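Local coordinates for protein neutral ceramidase (Pseudomonas aeruginosa, PDB 2ZWS) that hydrolyses the N-acyl linkage of ceramides to give sphingosine and free fatty acid, catalyses the reverse synthesis as well, and binds one zinc ion per subunit, at residues G524-Q529 against G634-F639; Y534-K539 against I604-E609; V542-G547 against Y613-Y618; L560-I565 against T575-N580. All blocks are in the same frame, centred on the assembly; numbering follows the deposited sequence.

Overall arrangement
All four contacts belong to the C-terminal beta-sandwich and follow its division into interior and margin. Interaction 3 is the buried one: strands from the two facing sheets meet mainly through apolar and aromatic side chains. Interaction 1, its centre about 6 Å from that of interaction 3, joins the same two sheets at an edge and relies on an amide, a guanidinium and waters. Interaction 2 is a surface contact in which two connections between the sheets pair by backbone bonds. Interaction 4 stays within one sheet, as a bulged hairpin reaching the magnesium site. Strand 611-622 of interaction 3 pairs with strand 629-642 of interaction 1 and strand 560-566 of interaction 4.

Interaction 1: residues G524-Q529 against G634-F639; sequences GDVLQQ and GSTRSF
Gln529 lays its CB over one face of the Arg637 guanidinium, 3.5 Å from the plane and over its centre. Its amide does not share this place. The chain bends at chi2 (-80°), which takes CD back toward the Arg637 backbone, and the amide plane ends up only 13° from that of the guanidinium although the two groups are displaced from each other. OE1 then accepts a nearly straight bond from Arg637 N at 2.9 Å (164° at the hydrogen), the donor standing somewhat out of the amide plane, while the same OE1 rests 3.3 Å from Arg637 CG. The far end of the arginine is held by NH2, bonded to Pro530 O. This is an edge of the beta-sandwich: residues 524-529 include the outermost strand of one sheet, with a classic bulge where Leu527 and Gln528 both face Ala543, whereas residues 634-639 belong to the other sheet and to the region required for correct folding and localization. Beside the amide, Val526 points its CG2 at Ser635 O, 3.6 Å away, and touches the Thr636 methyl more loosely. A water accepts a hydrogen bond from Gln529 NE2 at 3.0 Å and donates to Ser635 O at 2.8 Å, bridging the two segments. At the other end two glycines let the backbones close in, with Gly634 CA 3.4 Å from Gly524 O in a CA-H...O contact.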
loop_
_atom_site.group_PDB
_atom_site.type_symbol
_atom_site.label_atom_id
_atom_site.label_comp_id
_atom_site.label_asym_id
_atom_site.label_seq_id
_atom_site.Cartn_x
_atom_site.Cartn_y
_atom_site.Cartn_z
ATOM N N GLY A 524 5.312 -32.551 1.780
ATOM C CA GLY A 524 5.827 -32.326 3.140
ATOM C C GLY A 524 7.166 -32.991 3.457
ATOM O O GLY A 524 7.806 -32.682 4.473
ATOM N N ASP A 525 7.622 -33.884 2.577
ATOM C CA ASP A 525 8.919 -34.511 2.783
ATOM C C ASP A 525 10.025 -33.451 2.756
ATOM O O ASP A 525 9.977 -32.492 1.978
ATOM C CB ASP A 525 9.184 -35.584 1.717
ATOM C CG ASP A 525 8.477 -36.915 2.011
ATOM O OD1 ASP A 525 7.748 -37.031 3.037
ATOM O OD2 ASP A 525 8.669 -37.851 1.199
ATOM N N VAL A 526 11.019 -33.622 3.616
ATOM C CA VAL A 526 12.167 -32.715 3.661
ATOM C C VAL A 526 13.177 -33.047 2.551
ATOM O O VAL A 526 13.708 -34.176 2.488
ATOM C CB VAL A 526 12.843 -32.689 5.045
ATOM C CG1 VAL A 526 14.032 -31.745 5.035
ATOM C CG2 VAL A 526 11.843 -32.241 6.090
ATOM N N LEU A 527 13.439 -32.054 1.701
ATOM C CA LEU A 527 14.432 -32.142 0.639
ATOM C C LEU A 527 15.823 -31.721 1.091
ATOM O O LEU A 527 16.829 -32.243 0.592
ATOM C CB LEU A 527 14.003 -31.302 -0.568
ATOM C CG LEU A 527 12.680 -31.720 -1.235
ATOM C CD1 LEU A 527 12.208 -30.637 -2.212
ATOM C CD2 LEU A 527 12.883 -33.073 -1.973
ATOM N N GLN A 528 15.876 -30.747 2.001
ATOM C CA GLN A 528 17.133 -30.248 2.541
ATOM C C GLN A 528 16.971 -30.037 4.032
ATOM O O GLN A 528 16.200 -29.160 4.443
ATOM C CB GLN A 528 17.532 -28.923 1.891
ATOM C CG GLN A 528 18.835 -28.344 2.448
ATOM C CD GLN A 528 19.376 -27.243 1.579
ATOM O OE1 GLN A 528 19.255 -27.290 0.357
ATOM N NE2 GLN A 528 19.986 -26.247 2.197
ATOM N N GLN A 529 17.662 -30.858 4.818
ATOM C CA GLN A 529 17.665 -30.736 6.269
ATOM C C GLN A 529 18.629 -29.642 6.694
ATOM O O GLN A 529 19.583 -29.345 5.982
ATOM C CB GLN A 529 18.058 -32.074 6.934
ATOM C CG GLN A 529 17.038 -33.196 6.716
ATOM C CD GLN A 529 15.826 -33.147 7.642
ATOM O OE1 GLN A 529 15.644 -32.195 8.404
ATOM N NE2 GLN A 529 14.963 -34.175 7.547
ATOM N N GLY A 634 5.123 -30.588 6.806
ATOM C CA GLY A 634 6.298 -31.365 7.204
ATOM C C GLY A 634 7.137 -30.587 8.192
ATOM O O GLY A 634 6.999 -29.370 8.308
ATOM N N SER A 635 8.027 -31.285 8.889
ATOM C CA SER A 635 8.925 -30.665 9.862
ATOM C C SER A 635 10.339 -31.185 9.680
ATOM O O SER A 635 10.518 -32.371 9.404
ATOM C CB SER A 635 8.460 -30.943 11.287
ATOM O OG SER A 635 7.293 -30.193 11.599
ATOM N N THR A 636 11.329 -30.295 9.792
ATOM C CA THR A 636 12.735 -30.706 9.719
ATOM C C THR A 636 13.141 -31.390 11.017
ATOM O O THR A 636 12.443 -31.310 12.039
ATOM C CB THR A 636 13.730 -29.525 9.478
ATOM O OG1 THR A 636 13.782 -28.688 10.638
ATOM C CG2 THR A 636 13.329 -28.695 8.265
ATOM N N ARG A 637 14.281 -32.068 10.974
ATOM C CA ARG A 637 14.927 -32.499 12.200
ATOM C C ARG A 637 15.356 -31.255 12.985
ATOM O O ARG A 637 15.429 -30.155 12.423
ATOM C CB ARG A 637 16.135 -33.380 11.877
ATOM C CG ARG A 637 17.264 -32.638 11.210
ATOM C CD ARG A 637 18.337 -33.604 10.786
ATOM N NE ARG A 637 19.453 -32.896 10.180
ATOM C CZ ARG A 637 20.312 -33.452 9.337
ATOM N NH1 ARG A 637 20.173 -34.723 8.984
ATOM N NH2 ARG A 637 21.304 -32.733 8.838
ATOM N N SER A 638 15.626 -31.408 14.279
ATOM C CA SER A 638 16.126 -30.278 15.052
ATOM C C SER A 638 17.566 -29.884 14.690
ATOM O O SER A 638 18.342 -30.695 14.166
ATOM C CB SER A 638 16.016 -30.552 16.553
ATOM O OG SER A 638 16.982 -31.514 16.925
ATOM N N PHE A 639 17.903 -28.624 14.969
ATOM C CA PHE A 639 19.269 -28.101 14.886
ATOM C C PHE A 639 19.527 -27.262 16.129
ATOM O O PHE A 639 18.573 -26.849 16.804
ATOM C CB PHE A 639 19.493 -27.283 13.598
ATOM C CG PHE A 639 18.555 -26.106 13.439
ATOM C CD1 PHE A 639 17.317 -26.276 12.844
ATOM C CD2 PHE A 639 18.920 -24.838 13.887
ATOM C CE1 PHE A 639 16.441 -25.209 12.705
ATOM C CE2 PHE A 639 18.039 -23.747 13.740
ATOM C CZ PHE A 639 16.817 -23.934 13.142
HETATM O O HOH W 1 8.418 -34.078 6.918
HETATM O O HOH W 2 12.407 -34.381 9.155
#

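Interaction 2: residues Y534-K539 against I604-E609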
loop_
_atom_site.group_PDB
_atom_site.type_symbol
_atom_site.label_atom_id
_atom_site.label_comp_id
_atom_site.label_asym_id
_atom_site.label_seq_id
_atom_site.Cartn_x
_atom_site.Cartn_y
_atom_site.Cartn_z
ATOM N N TYR A 534 24.268 -23.984 14.327
ATOM C CA TYR A 534 24.466 -22.660 13.745
ATOM C C TYR A 534 24.798 -21.680 14.847
ATOM O O TYR A 534 24.546 -21.958 16.019
ATOM C CB TYR A 534 23.182 -22.161 13.051
ATOM C CG TYR A 534 22.712 -23.001 11.882
ATOM C CD1 TYR A 534 21.929 -24.135 12.078
ATOM C CD2 TYR A 534 23.027 -22.642 10.588
ATOM C CE1 TYR A 534 21.485 -24.904 10.995
ATOM C CE2 TYR A 534 22.586 -23.402 9.500
ATOM C CZ TYR A 534 21.824 -24.518 9.716
ATOM O OH TYR A 534 21.388 -25.275 8.665
ATOM N N ARG A 535 25.344 -20.534 14.451
ATOM C CA ARG A 535 25.632 -19.424 15.356
ATOM C C ARG A 535 24.728 -18.249 14.999
ATOM O O ARG A 535 24.211 -18.164 13.883
ATOM C CB ARG A 535 27.086 -18.972 15.211
ATOM C CG ARG A 535 28.100 -20.093 15.386
ATOM C CD ARG A 535 29.452 -19.553 15.795
ATOM N NE ARG A 535 30.291 -20.617 16.355
ATOM C CZ ARG A 535 30.334 -20.945 17.647
ATOM N NH1 ARG A 535 29.595 -20.285 18.539
ATOM N NH2 ARG A 535 31.130 -21.931 18.053
ATOM N N ILE A 536 24.561 -17.327 15.939
ATOM C CA ILE A 536 23.829 -16.103 15.659
ATOM C C ILE A 536 24.475 -15.402 14.457
ATOM O O ILE A 536 25.710 -15.306 14.364
ATOM C CB ILE A 536 23.753 -15.185 16.902
ATOM C CG1 ILE A 536 22.782 -15.788 17.924
ATOM C CG2 ILE A 536 23.293 -13.793 16.501
ATOM C CD1 ILE A 536 22.726 -15.049 19.280
ATOM N N GLY A 537 23.638 -14.957 13.520
ATOM C CA GLY A 537 24.121 -14.302 12.321
ATOM C C GLY A 537 24.137 -15.245 11.134
ATOM O O GLY A 537 24.226 -14.799 9.998
ATOM N N ASP A 538 24.062 -16.552 11.398
ATOM C CA ASP A 538 24.013 -17.531 10.319
ATOM C C ASP A 538 22.622 -17.619 9.721
ATOM O O ASP A 538 21.614 -17.413 10.418
ATOM C CB ASP A 538 24.409 -18.924 10.826
ATOM C CG ASP A 538 25.906 -19.056 11.138
ATOM O OD1 ASP A 538 26.272 -20.079 11.757
ATOM O OD2 ASP A 538 26.718 -18.173 10.767
ATOM N N LYS A 539 22.566 -17.993 8.442
ATOM C CA LYS A 539 21.294 -18.273 7.784
ATOM C C LYS A 539 21.051 -19.782 7.673
ATOM O O LYS A 539 21.884 -20.507 7.124
ATOM C CB LYS A 539 21.290 -17.642 6.398
ATOM C CG LYS A 539 19.950 -17.662 5.671
ATOM C CD LYS A 539 20.182 -17.102 4.259
ATOM C CE LYS A 539 18.910 -16.491 3.680
ATOM N NZ LYS A 539 19.068 -16.224 2.215
ATOM N N ILE A 604 19.358 -15.998 11.679
ATOM C CA ILE A 604 19.235 -16.025 13.145
ATOM C C ILE A 604 19.712 -14.692 13.714
ATOM O O ILE A 604 20.898 -14.371 13.600
ATOM C CB ILE A 604 20.071 -17.196 13.756
ATOM C CG1 ILE A 604 19.643 -18.544 13.172
ATOM C CG2 ILE A 604 19.934 -17.213 15.272
ATOM C CD1 ILE A 604 20.724 -19.600 13.231
ATOM N N PRO A 605 18.777 -13.890 14.278
ATOM C CA PRO A 605 19.136 -12.532 14.707
ATOM C C PRO A 605 19.810 -12.470 16.078
ATOM O O PRO A 605 19.656 -13.392 16.868
ATOM C CB PRO A 605 17.775 -11.835 14.767
ATOM C CG PRO A 605 16.855 -12.902 15.235
ATOM C CD PRO A 605 17.343 -14.169 14.502
ATOM N N PRO A 606 20.526 -11.368 16.370
ATOM C CA PRO A 606 21.050 -11.137 17.726
ATOM C C PRO A 606 19.942 -11.264 18.749
ATOM O O PRO A 606 18.818 -10.803 18.512
ATOM C CB PRO A 606 21.542 -9.694 17.667
ATOM C CG PRO A 606 21.901 -9.484 16.229
ATOM C CD PRO A 606 20.906 -10.287 15.437
ATOM N N GLY A 607 20.240 -11.919 19.864
ATOM C CA GLY A 607 19.259 -12.084 20.919
ATOM C C GLY A 607 18.475 -13.373 20.920
ATOM O O GLY A 607 17.649 -13.576 21.809
ATOM N N THR A 608 18.687 -14.263 19.941
ATOM C CA THR A 608 18.021 -15.567 19.935
ATOM C C THR A 608 18.624 -16.451 21.020
ATOM O O THR A 608 19.851 -16.514 21.144
ATOM C CB THR A 608 18.202 -16.280 18.586
ATOM O OG1 THR A 608 19.568 -16.173 18.185
ATOM C CG2 THR A 608 17.339 -15.651 17.532
ATOM N N GLU A 609 17.780 -17.128 21.789
ATOM C CA GLU A 609 18.249 -18.026 22.826
ATOM C C GLU A 609 19.019 -19.186 22.207
ATOM O O GLU A 609 18.573 -19.759 21.212
ATOM C CB GLU A 609 17.071 -18.547 23.648
ATOM C CG GLU A 609 16.706 -17.667 24.835
ATOM C CD GLU A 609 17.445 -18.071 26.111
ATOM O OE1 GLU A 609 18.667 -17.809 26.215
ATOM O OE2 GLU A 609 16.796 -18.651 27.015
#
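A type II beta turn, Arg535 to Asp538, docks on Ile604, just before a second such turn, Pro605 to Thr608. The backbone of Ile604 is held on both of its polar atoms. Its N donates to Asp538 O at 2.9 Å in an almost straight bond (176° at the hydrogen), and its O receives Gly537 N at 2.8 Å, with a more bent geometry. Within the first turn Asp538 N bonds to Arg535 O, and Asp538 OD1 accepts a 2.9 Å hydrogen bond from Arg535 N, met from above the carboxylate plane. Each segment connects the two sheets of the beta-sandwich: one leads from strand 533-535 to strand 539-545, the other from strand 595-603 to strand 611-622, and the contact therefore ties together two crossings at the surface end of the sandwich. Inward, Ile604 reaches with CD1 to Tyr534 CB, 3.6 Å away, the two side chains crossing at about a right angle; Val540 and Val641 also pack on this isoleucine. Toward solvent, Ile536 lies over the proline turn. Its CG2, anti to the backbone N, meets Pro605 O and Pro606 N, both at 3.7 Å. The Ile536 and Thr608 side chains slide past each other in opposite directions. In the conformer described, the Thr608 hydroxyl donates to Pro605 O at 3.1 Å, a bond that spans the second turn.

Interaction 3: residues V542-G547 against Y613-Y618; sequences VAFVTG and YYIRHY
His617, packed against Phe544, is held through ND1, which is hydrogen-bonded to Phe559 O. With CG anti to the backbone N (chi1 168°), the imidazole lies alongside Phe544, the two side chains sliding past each other in opposite directions with their planes oblique. One face of the phenyl ring is covered by the His617 methylene: CB stands 3.5 Å from the ring centroid, almost on the normal, in a CH-pi contact. Ile615 O meets the edge of the same ring, 3.7 Å from CZ. Thr546 lies beside the imidazole edge, but it is modelled in two conformers and the very short approach of its methyl to the ring is doubtful. Farther along, Val542 places CG2 against both CG2 and CD1 of Ile615, each at 3.9 Å, and Ile600 of strand 595-603 packs on Phe544 and Ile615. The strand axes pass 8.5 Å apart, too far for backbone pairing, and cross at -33°. Side chains filling the gap between facing strands that cross at a small negative angle are what is expected of an aligned beta-sandwich, here the C-terminal domain of the ceramidase.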
loop_
_atom_site.group_PDB
_atom_site.type_symbol
_atom_site.label_atom_id
_atom_site.label_comp_id
_atom_site.label_asym_id
_atom_site.label_seq_id
_atom_site.Cartn_x
_atom_site.Cartn_y
_atom_site.Cartn_z
ATOM N N VAL A 542 16.371 -24.585 4.570
ATOM C CA VAL A 542 15.788 -25.911 4.450
ATOM C C VAL A 542 14.789 -25.933 3.292
ATOM O O VAL A 542 14.457 -24.880 2.729
ATOM C CB VAL A 542 15.077 -26.343 5.757
ATOM C CG1 VAL A 542 16.054 -26.334 6.953
ATOM C CG2 VAL A 542 13.833 -25.470 6.032
ATOM N N ALA A 543 14.290 -27.121 2.941
ATOM C CA ALA A 543 13.383 -27.198 1.791
ATOM C C ALA A 543 12.503 -28.418 1.896
ATOM O O ALA A 543 12.961 -29.457 2.399
ATOM C CB ALA A 543 14.152 -27.220 0.467
ATOM N N PHE A 544 11.281 -28.294 1.374
ATOM C CA PHE A 544 10.234 -29.338 1.467
ATOM C C PHE A 544 9.553 -29.546 0.119
ATOM O O PHE A 544 9.429 -28.607 -0.665
ATOM C CB PHE A 544 9.110 -28.875 2.388
ATOM C CG PHE A 544 9.520 -28.631 3.812
ATOM C CD1 PHE A 544 9.307 -29.595 4.798
ATOM C CD2 PHE A 544 10.114 -27.418 4.167
ATOM C CE1 PHE A 544 9.658 -29.338 6.106
ATOM C CE2 PHE A 544 10.492 -27.173 5.477
ATOM C CZ PHE A 544 10.246 -28.135 6.457
ATOM N N VAL A 545 9.090 -30.776 -0.141
ATOM C CA VAL A 545 8.169 -31.059 -1.260
ATOM C C VAL A 545 6.867 -30.336 -0.927
ATOM O O VAL A 545 6.355 -30.484 0.182
ATOM C CB VAL A 545 7.904 -32.588 -1.362
ATOM C CG1 VAL A 545 6.881 -32.892 -2.422
ATOM C CG2 VAL A 545 9.202 -33.341 -1.631
ATOM N N THR A 546 6.326 -29.554 -1.858
ATOM C CA THR A 546 5.145 -28.749 -1.544
ATOM C C THR A 546 4.081 -28.795 -2.633
ATOM O O THR A 546 4.193 -29.565 -3.601
ATOM C CB THR A 546 5.532 -27.279 -1.282
ATOM O OG1 THR A 546 6.740 -27.230 -0.533
ATOM C CG2 THR A 546 4.444 -26.598 -0.488
ATOM N N GLY A 547 3.033 -27.981 -2.459
ATOM C CA GLY A 547 2.044 -27.712 -3.503
ATOM C C GLY A 547 1.940 -26.201 -3.722
ATOM O O GLY A 547 2.465 -25.389 -2.945
ATOM N N TYR A 613 16.051 -26.051 17.849
ATOM C CA TYR A 613 14.995 -25.491 17.022
ATOM C C TYR A 613 14.679 -26.437 15.872
ATOM O O TYR A 613 15.505 -27.279 15.507
ATOM C CB TYR A 613 15.471 -24.161 16.424
ATOM C CG TYR A 613 15.675 -23.050 17.432
ATOM C CD1 TYR A 613 14.683 -22.089 17.626
ATOM C CD2 TYR A 613 16.861 -22.945 18.175
ATOM C CE1 TYR A 613 14.844 -21.059 18.538
ATOM C CE2 TYR A 613 17.034 -21.914 19.109
ATOM C CZ TYR A 613 16.014 -20.972 19.281
ATOM O OH TYR A 613 16.156 -19.937 20.185
ATOM N N TYR A 614 13.499 -26.295 15.282
ATOM C CA TYR A 614 13.256 -26.922 13.989
ATOM C C TYR A 614 12.351 -26.038 13.148
ATOM O O TYR A 614 11.814 -25.053 13.646
ATOM C CB TYR A 614 12.676 -28.329 14.146
ATOM C CG TYR A 614 11.289 -28.422 14.752
ATOM C CD1 TYR A 614 11.111 -28.585 16.137
ATOM C CD2 TYR A 614 10.158 -28.409 13.945
ATOM C CE1 TYR A 614 9.835 -28.696 16.685
ATOM C CE2 TYR A 614 8.891 -28.542 14.481
ATOM C CZ TYR A 614 8.735 -28.676 15.853
ATOM O OH TYR A 614 7.470 -28.804 16.371
ATOM N N ILE A 615 12.190 -26.378 11.878
ATOM C CA ILE A 615 11.340 -25.585 10.993
ATOM C C ILE A 615 10.175 -26.445 10.497
ATOM O O ILE A 615 10.369 -27.586 10.066
ATOM C CB ILE A 615 12.174 -24.971 9.824
ATOM C CG1 ILE A 615 13.137 -23.900 10.369
ATOM C CG2 ILE A 615 11.258 -24.387 8.726
ATOM C CD1 ILE A 615 14.174 -23.398 9.377
ATOM N N ARG A 616 8.961 -25.912 10.614
ATOM C CA ARG A 616 7.766 -26.556 10.105
ATOM C C ARG A 616 7.240 -25.821 8.864
ATOM O O ARG A 616 7.210 -24.571 8.823
ATOM C CB ARG A 616 6.696 -26.605 11.200
ATOM C CG ARG A 616 5.452 -27.362 10.850
ATOM C CD ARG A 616 4.655 -27.708 12.099
ATOM N NE ARG A 616 3.402 -28.362 11.733
ATOM C CZ ARG A 616 2.515 -28.823 12.606
ATOM N NH1 ARG A 616 1.402 -29.397 12.175
ATOM N NH2 ARG A 616 2.739 -28.685 13.908
ATOM N N HIS A 617 6.810 -26.592 7.871
ATOM C CA HIS A 617 6.195 -26.055 6.670
ATOM C C HIS A 617 4.723 -26.448 6.588
ATOM O O HIS A 617 4.364 -27.582 6.883
ATOM C CB HIS A 617 6.943 -26.537 5.411
ATOM C CG HIS A 617 6.228 -26.263 4.125
ATOM N ND1 HIS A 617 5.819 -24.996 3.744
ATOM C CD2 HIS A 617 5.916 -27.087 3.093
ATOM C CE1 HIS A 617 5.247 -25.068 2.553
ATOM N NE2 HIS A 617 5.282 -26.326 2.146
ATOM N N TYR A 618 3.880 -25.488 6.219
ATOM C CA TYR A 618 2.466 -25.726 5.924
ATOM C C TYR A 618 2.194 -25.285 4.495
ATOM O O TYR A 618 2.621 -24.194 4.112
ATOM C CB TYR A 618 1.584 -24.883 6.845
ATOM C CG TYR A 618 1.760 -25.081 8.320
ATOM C CD1 TYR A 618 0.878 -25.896 9.022
ATOM C CD2 TYR A 618 2.766 -24.436 9.034
ATOM C CE1 TYR A 618 1.001 -26.064 10.391
ATOM C CE2 TYR A 618 2.905 -24.593 10.405
ATOM C CZ TYR A 618 2.014 -25.426 11.075
ATOM O OH TYR A 618 2.110 -25.602 12.446
#

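Interaction 4: residues L560-I565 against T575-N580; sequences LEVVNI and TVATDN
Val562 grips Val576 and Ala577 together, the mark of a classic beta bulge in the antiparallel hairpin of strands 560-566 and 574-578. Its O accepts a 2.8 Å bond from Val576 N and a weak, longer one from Ala577 N, while its own N donates to Ala577 O at 2.9 Å (166° at the hydrogen). The extra residue puts two side chains against one. Val562 CG2 lies 3.8 Å from Ala577 CB on the tight, buried face, where Trp602 packs on Val562 and Thr584 on Ala577. At the exposed border of that face, Val562 CG1, anti to the backbone N at chi1 -176°, meets Val576 CG2 at 3.8 Å. Leu560 carries the packing on toward the magnesium site, with CD2 3.7 Å from Asp579 CB. Asp579 belongs to that site together with His37, Asp581 and Thr584. Its carboxylate is engaged by Arg39 and by Phe559 N, and its side chain stays about 5 Å from the ion, consistent with coordination through the backbone. The other face is looser. Glu561 and Thr575 merely cross, their nearest atoms CG and OG1 being 4.1 Å apart in the conformer described, and Glu561 turns OE1 to the Tyr618 hydroxyl. Its second oxygen, OE2, accepts a hydrogen bond from a water 2.6 Å away.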
loop_
_atom_site.group_PDB
_atom_site.type_symbol
_atom_site.label_atom_id
_atom_site.label_comp_id
_atom_site.label_asym_id
_atom_site.label_seq_id
_atom_site.Cartn_x
_atom_site.Cartn_y
_atom_site.Cartn_z
ATOM N N LEU A 560 5.226 -21.211 7.162
ATOM C CA LEU A 560 6.397 -21.673 7.891
ATOM C C LEU A 560 6.352 -21.228 9.340
ATOM O O LEU A 560 5.800 -20.190 9.689
ATOM C CB LEU A 560 7.691 -21.166 7.246
ATOM C CG LEU A 560 8.052 -19.682 7.421
ATOM C CD1 LEU A 560 8.940 -19.432 8.664
ATOM C CD2 LEU A 560 8.665 -19.102 6.142
ATOM N N GLU A 561 6.999 -22.021 10.172
ATOM C CA GLU A 561 7.190 -21.692 11.578
ATOM C C GLU A 561 8.613 -22.086 11.934
ATOM O O GLU A 561 9.071 -23.158 11.525
ATOM C CB GLU A 561 6.190 -22.468 12.441
ATOM C CG GLU A 561 4.780 -21.870 12.439
ATOM C CD GLU A 561 3.730 -22.734 13.149
ATOM O OE1 GLU A 561 4.028 -23.901 13.520
ATOM O OE2 GLU A 561 2.592 -22.235 13.310
ATOM N N VAL A 562 9.312 -21.220 12.671
ATOM C CA VAL A 562 10.553 -21.576 13.366
ATOM C C VAL A 562 10.143 -21.880 14.787
ATOM O O VAL A 562 9.561 -21.012 15.456
ATOM C CB VAL A 562 11.598 -20.455 13.360
ATOM C CG1 VAL A 562 12.876 -20.944 13.996
ATOM C CG2 VAL A 562 11.899 -20.023 11.933
ATOM N N VAL A 563 10.452 -23.103 15.223
ATOM C CA VAL A 563 9.967 -23.617 16.498
ATOM C C VAL A 563 11.122 -23.877 17.459
ATOM O O VAL A 563 12.071 -24.590 17.113
ATOM C CB VAL A 563 9.123 -24.901 16.304
ATOM C CG1 VAL A 563 8.569 -25.394 17.654
ATOM C CG2 VAL A 563 7.969 -24.676 15.339
ATOM N N ASN A 564 11.026 -23.281 18.649
ATOM C CA ASN A 564 11.981 -23.436 19.743
ATOM C C ASN A 564 11.510 -24.579 20.651
ATOM O O ASN A 564 10.362 -24.567 21.112
ATOM C CB ASN A 564 12.043 -22.109 20.526
ATOM C CG ASN A 564 13.067 -22.111 21.670
ATOM O OD1 ASN A 564 13.970 -22.947 21.737
ATOM N ND2 ASN A 564 12.942 -21.130 22.558
ATOM N N ILE A 565 12.375 -25.571 20.878
ATOM C CA ILE A 565 12.044 -26.701 21.783
ATOM C C ILE A 565 12.995 -26.789 22.982
ATOM O O ILE A 565 13.088 -27.829 23.654
ATOM C CB ILE A 565 11.969 -28.057 21.050
ATOM C CG1 ILE A 565 13.175 -28.231 20.117
ATOM C CG2 ILE A 565 10.632 -28.181 20.312
ATOM C CD1 ILE A 565 13.270 -29.598 19.457
ATOM N N THR A 575 6.651 -21.203 18.975
ATOM C CA THR A 575 7.003 -20.590 17.695
ATOM C C THR A 575 7.659 -19.244 17.956
ATOM O O THR A 575 7.169 -18.419 18.743
ATOM C CB THR A 575 5.813 -20.532 16.669
ATOM O OG1 THR A 575 6.101 -19.590 15.617
ATOM C CG2 THR A 575 4.503 -20.161 17.331
ATOM N N VAL A 576 8.823 -19.056 17.342
ATOM C CA VAL A 576 9.591 -17.818 17.479
ATOM C C VAL A 576 9.643 -17.000 16.184
ATOM O O VAL A 576 10.076 -15.844 16.197
ATOM C CB VAL A 576 11.049 -18.042 17.981
ATOM C CG1 VAL A 576 11.063 -18.688 19.395
ATOM C CG2 VAL A 576 11.874 -18.845 16.964
ATOM N N ALA A 577 9.207 -17.593 15.076
ATOM C CA ALA A 577 9.120 -16.840 13.819
ATOM C C ALA A 577 8.122 -17.479 12.868
ATOM O O ALA A 577 7.927 -18.697 12.872
ATOM C CB ALA A 577 10.485 -16.709 13.173
ATOM N N THR A 578 7.489 -16.628 12.062
ATOM C CA THR A 578 6.453 -17.008 11.133
ATOM C C THR A 578 6.879 -16.489 9.741
ATOM O O THR A 578 7.931 -15.848 9.631
ATOM C CB THR A 578 5.129 -16.406 11.682
ATOM O OG1 THR A 578 4.545 -17.339 12.598
ATOM C CG2 THR A 578 4.156 -16.072 10.615
ATOM N N ASP A 579 6.071 -16.711 8.698
ATOM C CA ASP A 579 6.437 -16.170 7.382
ATOM C C ASP A 579 6.351 -14.636 7.308
ATOM O O ASP A 579 6.870 -14.046 6.370
ATOM C CB ASP A 579 5.711 -16.873 6.202
ATOM C CG ASP A 579 4.201 -16.617 6.154
ATOM O OD1 ASP A 579 3.702 -15.639 6.785
ATOM O OD2 ASP A 579 3.518 -17.366 5.407
ATOM N N ASN A 580 5.717 -14.002 8.295
ATOM C CA ASN A 580 5.633 -12.557 8.312
ATOM C C ASN A 580 6.946 -11.891 8.690
ATOM O O ASN A 580 7.185 -10.731 8.337
ATOM C CB ASN A 580 4.572 -12.072 9.287
ATOM C CG ASN A 580 4.328 -10.598 9.169
ATOM O OD1 ASN A 580 4.129 -10.075 8.066
ATOM N ND2 ASN A 580 4.352 -9.906 10.306
HETATM O O HOH W 3 2.302 -19.616 13.498
#